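Long-range contact in phosphonate monoester hydrolase (PDB 4UPK), which is a hydrolase of the sulfatase family, within the alkaline phosphatase clan: residues 72-78 with 385-391. Sequence-based numbering, arbitrary orientation.
Sequences FRRHYSV and VEAPTES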
ATOM      1  N   PHE A  72     -17.894  -4.408  36.827  1.00 20.95           N
ATOM      2  CA  PHE A  72     -18.493  -3.225  36.226  1.00 19.75           C
ATOM      3  C   PHE A  72     -19.975  -3.513  36.003  1.00 23.03           C
ATOM      4  O   PHE A  72     -20.338  -4.303  35.119  1.00 22.67           O
ATOM      5  CB  PHE A  72     -17.741  -2.845  34.927  1.00 20.87           C
ATOM      6  CG  PHE A  72     -16.298  -2.431  35.153  1.00 21.74           C
ATOM      7  CD1 PHE A  72     -15.295  -3.385  35.314  1.00 23.19           C
ATOM      8  CD2 PHE A  72     -15.945  -1.090  35.214  1.00 23.06           C
ATOM      9  CE1 PHE A  72     -13.968  -3.003  35.528  1.00 24.17           C
ATOM     10  CE2 PHE A  72     -14.614  -0.706  35.441  1.00 26.76           C
ATOM     11  CZ  PHE A  72     -13.633  -1.666  35.593  1.00 24.52           C
ATOM     12  N   ARG A  73     -20.826  -2.896  36.841  1.00 18.67           N
ATOM     13  CA  ARG A  73     -22.281  -3.107  36.857  1.00 18.16           C
ATOM     14  C   ARG A  73     -23.151  -2.353  35.834  1.00 23.09           C
ATOM     15  O   ARG A  73     -24.319  -2.740  35.635  1.00 22.38           O
ATOM     16  CB  ARG A  73     -22.845  -2.951  38.284  1.00 15.35           C
ATOM     17  CG  ARG A  73     -22.273  -3.975  39.250  1.00 24.98           C
ATOM     18  CD  ARG A  73     -22.966  -5.343  39.233  1.00 32.12           C
ATOM     19  NE  ARG A  73     -22.115  -6.379  39.833  1.00 26.56           N
ATOM     20  CZ  ARG A  73     -22.026  -6.618  41.138  1.00 38.87           C
ATOM     21  NH1 ARG A  73     -22.744  -5.911  42.000  1.00 33.57           N
ATOM     22  NH2 ARG A  73     -21.208  -7.551  41.590  1.00 27.82           N
ATOM     23  N   ARG A  74     -22.606  -1.282  35.201  1.00 18.67           N
ATOM     24  CA  ARG A  74     -23.351  -0.490  34.218  1.00 18.45           C
ATOM     25  C   ARG A  74     -22.611  -0.521  32.876  1.00 20.63           C
ATOM     26  O   ARG A  74     -22.389   0.518  32.255  1.00 21.09           O
ATOM     27  CB  ARG A  74     -23.570   0.948  34.744  1.00 20.89           C
ATOM     28  CG  ARG A  74     -24.951   1.500  34.423  1.00 37.04           C
ATOM     29  CD  ARG A  74     -25.300   2.718  35.260  1.00 48.69           C
ATOM     30  NE  ARG A  74     -26.708   3.111  35.105  1.00 59.45           N
ATOM     31  CZ  ARG A  74     -27.125   4.248  34.545  1.00 76.34           C
ATOM     32  NH1 ARG A  74     -26.246   5.133  34.083  1.00 67.27           N
ATOM     33  NH2 ARG A  74     -28.423   4.512  34.450  1.00 58.79           N
ATOM     34  N   HIS A  75     -22.226  -1.738  32.440  1.00 15.64           N
ATOM     35  CA  HIS A  75     -21.471  -1.988  31.217  1.00 14.55           C
ATOM     36  C   HIS A  75     -22.375  -2.386  30.058  1.00 17.94           C
ATOM     37  O   HIS A  75     -23.142  -3.349  30.154  1.00 15.45           O
ATOM     38  CB  HIS A  75     -20.375  -3.033  31.457  1.00 15.36           C
ATOM     39  CG  HIS A  75     -19.402  -3.147  30.331  1.00 18.56           C
ATOM     40  ND1 HIS A  75     -18.453  -2.168  30.096  1.00 20.47           N
ATOM     41  CD2 HIS A  75     -19.277  -4.109  29.391  1.00 20.21           C
ATOM     42  CE1 HIS A  75     -17.769  -2.574  29.038  1.00 19.67           C
ATOM     43  NE2 HIS A  75     -18.232  -3.730  28.574  1.00 19.84           N
ATOM     44  N   TYR A  76     -22.270  -1.637  28.945  1.00 14.60           N
ATOM     45  CA  TYR A  76     -23.125  -1.832  27.784  1.00 12.47           C
ATOM     46  C   TYR A  76     -22.365  -1.956  26.497  1.00 15.60           C
ATOM     47  O   TYR A  76     -21.388  -1.249  26.282  1.00 15.22           O
ATOM     48  CB  TYR A  76     -24.150  -0.672  27.685  1.00 12.18           C
ATOM     49  CG  TYR A  76     -25.136  -0.643  28.831  1.00 12.65           C
ATOM     50  CD1 TYR A  76     -24.806  -0.053  30.050  1.00 14.87           C
ATOM     51  CD2 TYR A  76     -26.398  -1.217  28.711  1.00 11.93           C
ATOM     52  CE1 TYR A  76     -25.665  -0.125  31.149  1.00 11.57           C
ATOM     53  CE2 TYR A  76     -27.286  -1.246  29.793  1.00 11.66           C
ATOM     54  CZ  TYR A  76     -26.911  -0.693  31.009  1.00 16.23           C
ATOM     55  OH  TYR A  76     -27.761  -0.690  32.094  1.00 23.36           O
ATOM     56  N   SER A  77     -22.841  -2.851  25.615  1.00 13.53           N
ATOM     57  CA  SER A  77     -22.310  -2.996  24.261  1.00 13.29           C
ATOM     58  C   SER A  77     -22.699  -1.688  23.506  1.00 16.75           C
ATOM     59  O   SER A  77     -23.811  -1.197  23.712  1.00 16.89           O
ATOM     60  CB  SER A  77     -22.942  -4.208  23.582  1.00 14.36           C
ATOM     61  OG  SER A  77     -22.437  -4.325  22.265  1.00 22.80           O
ATOM     62  N   VAL A  78     -21.795  -1.100  22.696  1.00 12.77           N
ATOM     63  CA  VAL A  78     -22.091   0.137  21.958  1.00 11.97           C
ATOM     64  C   VAL A  78     -22.787  -0.144  20.633  1.00 18.66           C
ATOM     65  O   VAL A  78     -23.235   0.781  19.949  1.00 19.27           O
ATOM     66  CB  VAL A  78     -20.885   1.108  21.797  1.00 15.46           C
ATOM     67  CG1 VAL A  78     -20.187   1.352  23.124  1.00 14.93           C
ATOM     68  CG2 VAL A  78     -19.896   0.619  20.733  1.00 14.60           C
ATOM     69  N   VAL A 385     -18.002  -1.319  40.343  1.00 16.68           N
ATOM     70  CA  VAL A 385     -18.145  -0.066  39.599  1.00 15.71           C
ATOM     71  C   VAL A 385     -19.604   0.123  39.144  1.00 19.45           C
ATOM     72  O   VAL A 385     -20.189  -0.779  38.538  1.00 18.76           O
ATOM     73  CB  VAL A 385     -17.114   0.034  38.431  1.00 18.30           C
ATOM     74  CG1 VAL A 385     -17.332   1.272  37.570  1.00 16.79           C
ATOM     75  CG2 VAL A 385     -15.676   0.003  38.953  1.00 18.78           C
ATOM     76  N   GLU A 386     -20.169   1.308  39.431  1.00 16.92           N
ATOM     77  CA  GLU A 386     -21.543   1.694  39.095  1.00 16.78           C
ATOM     78  C   GLU A 386     -21.623   2.731  37.961  1.00 22.26           C
ATOM     79  O   GLU A 386     -22.706   2.950  37.409  1.00 21.27           O
ATOM     80  CB  GLU A 386     -22.279   2.216  40.350  1.00 17.97           C
ATOM     81  CG  GLU A 386     -22.357   1.230  41.512  1.00 27.14           C
ATOM     82  CD  GLU A 386     -23.161  -0.058  41.363  1.00 47.45           C
ATOM     83  OE1 GLU A 386     -23.928  -0.189  40.383  1.00 34.92           O
ATOM     84  OE2 GLU A 386     -23.046  -0.927  42.259  1.00 41.57           O
ATOM     85  N   ALA A 387     -20.484   3.374  37.622  1.00 20.08           N
ATOM     86  CA  ALA A 387     -20.400   4.370  36.545  1.00 19.94           C
ATOM     87  C   ALA A 387     -20.704   3.733  35.180  1.00 21.64           C
ATOM     88  O   ALA A 387     -20.380   2.561  35.002  1.00 21.54           O
ATOM     89  CB  ALA A 387     -19.010   4.990  36.521  1.00 21.17           C
ATOM     90  N   PRO A 388     -21.312   4.457  34.202  1.00 17.38           N
ATOM     91  CA  PRO A 388     -21.558   3.836  32.880  1.00 16.18           C
ATOM     92  C   PRO A 388     -20.253   3.561  32.134  1.00 21.07           C
ATOM     93  O   PRO A 388     -19.424   4.454  31.932  1.00 20.58           O
ATOM     94  CB  PRO A 388     -22.414   4.882  32.130  1.00 16.63           C
ATOM     95  CG  PRO A 388     -22.844   5.856  33.156  1.00 21.26           C
ATOM     96  CD  PRO A 388     -21.780   5.857  34.214  1.00 17.58           C
ATOM     97  N   THR A 389     -20.064   2.305  31.760  1.00 18.67           N
ATOM     98  CA  THR A 389     -18.897   1.862  30.996  1.00 17.73           C
ATOM     99  C   THR A 389     -19.396   1.295  29.682  1.00 18.34           C
ATOM    100  O   THR A 389     -20.552   0.875  29.584  1.00 15.00           O
ATOM    101  CB  THR A 389     -17.937   0.956  31.817  1.00 24.53           C
ATOM    102  OG1 THR A 389     -18.609  -0.230  32.218  1.00 22.83           O
ATOM    103  CG2 THR A 389     -17.343   1.664  33.049  1.00 18.85           C
ATOM    104  N   GLU A 390     -18.540   1.353  28.652  1.00 15.18           N
ATOM    105  CA  GLU A 390     -18.870   0.921  27.304  1.00 13.18           C
ATOM    106  C   GLU A 390     -17.883  -0.105  26.799  1.00 15.34           C
ATOM    107  O   GLU A 390     -16.741  -0.131  27.245  1.00 12.27           O
ATOM    108  CB  GLU A 390     -18.930   2.141  26.375  1.00 14.01           C
ATOM    109  CG  GLU A 390     -20.141   3.021  26.637  1.00 14.70           C
ATOM    110  CD  GLU A 390     -20.247   4.273  25.809  1.00 13.31           C
ATOM    111  OE1 GLU A 390     -19.287   4.557  25.066  1.00 11.48           O
ATOM    112  OE2 GLU A 390     -21.279   4.974  25.902  1.00  5.87           O
ATOM    113  N   SER A 391     -18.330  -0.949  25.850  1.00 12.87           N
ATOM    114  CA  SER A 391     -17.530  -2.033  25.266  1.00 11.69           C
ATOM    115  C   SER A 391     -16.235  -1.536  24.603  1.00 16.81           C
ATOM    116  O   SER A 391     -15.248  -2.268  24.534  1.00 16.43           O
ATOM    117  CB  SER A 391     -18.382  -2.840  24.288  1.00 11.27           C
ATOM    118  OG  SER A 391     -18.860  -2.016  23.240  1.00 14.73           O
TER
HETATM  119  O   HOH W   1     -20.106  -0.203  34.758  1.00 23.35           O
HETATM  120  O   HOH W   2     -19.590  -3.705  21.303  1.00 19.84           O
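Parallel pairing in the mixed beta sheet of this sulfatase-family protein joins Phe-72 to Val-385 and, past a corner in each segment, His-75 and Tyr-76 to Thr-389 and Glu-390. Entering the corner, Arg-73 N donates to Val-385 O (2.8 Å). From Arg-74 onward the bonds alternate as parallel strands require: Thr-389 N to Arg-74 O, Tyr-76 N to Thr-389 O, and Ser-391 N to Tyr-76 O, the last more bent at 137°. At the corner a water joins the two segments, accepting from Arg-74 N, donating to Ala-387 O and bonding to Thr-389 OG1.

Val-385 lies alongside Phe-72, with CB 3.6 Å from ring atom CD2, and its CG2 makes an off-centre CH-pi contact, 4.2 Å from the ring centroid and 30° off the normal; Phe-418 of helix 416-419 touches both residues. Thr-389 CG2 reaches the same Phe-72 CD2 at 3.8 Å. With chi1 at 62°, Thr-389 holds OG1 between its backbone N and carbonyl carbon, where it meets His-75 ND1 at 2.9 Å near the plane of the imidazole. Ring and water together probably limit rotation of this hydroxyl. The other face carries Glu-390, whose carboxylate bonds to Tyr-94 OH and Phe-432 N while its CB packs 3.6 Å from Val-78 CG1. At the far end, Val-78 N donates to Ser-391 OG (3.1 Å), and a second water links that hydroxyl to Ser-77 OG, which also bonds to Ser-85 OG.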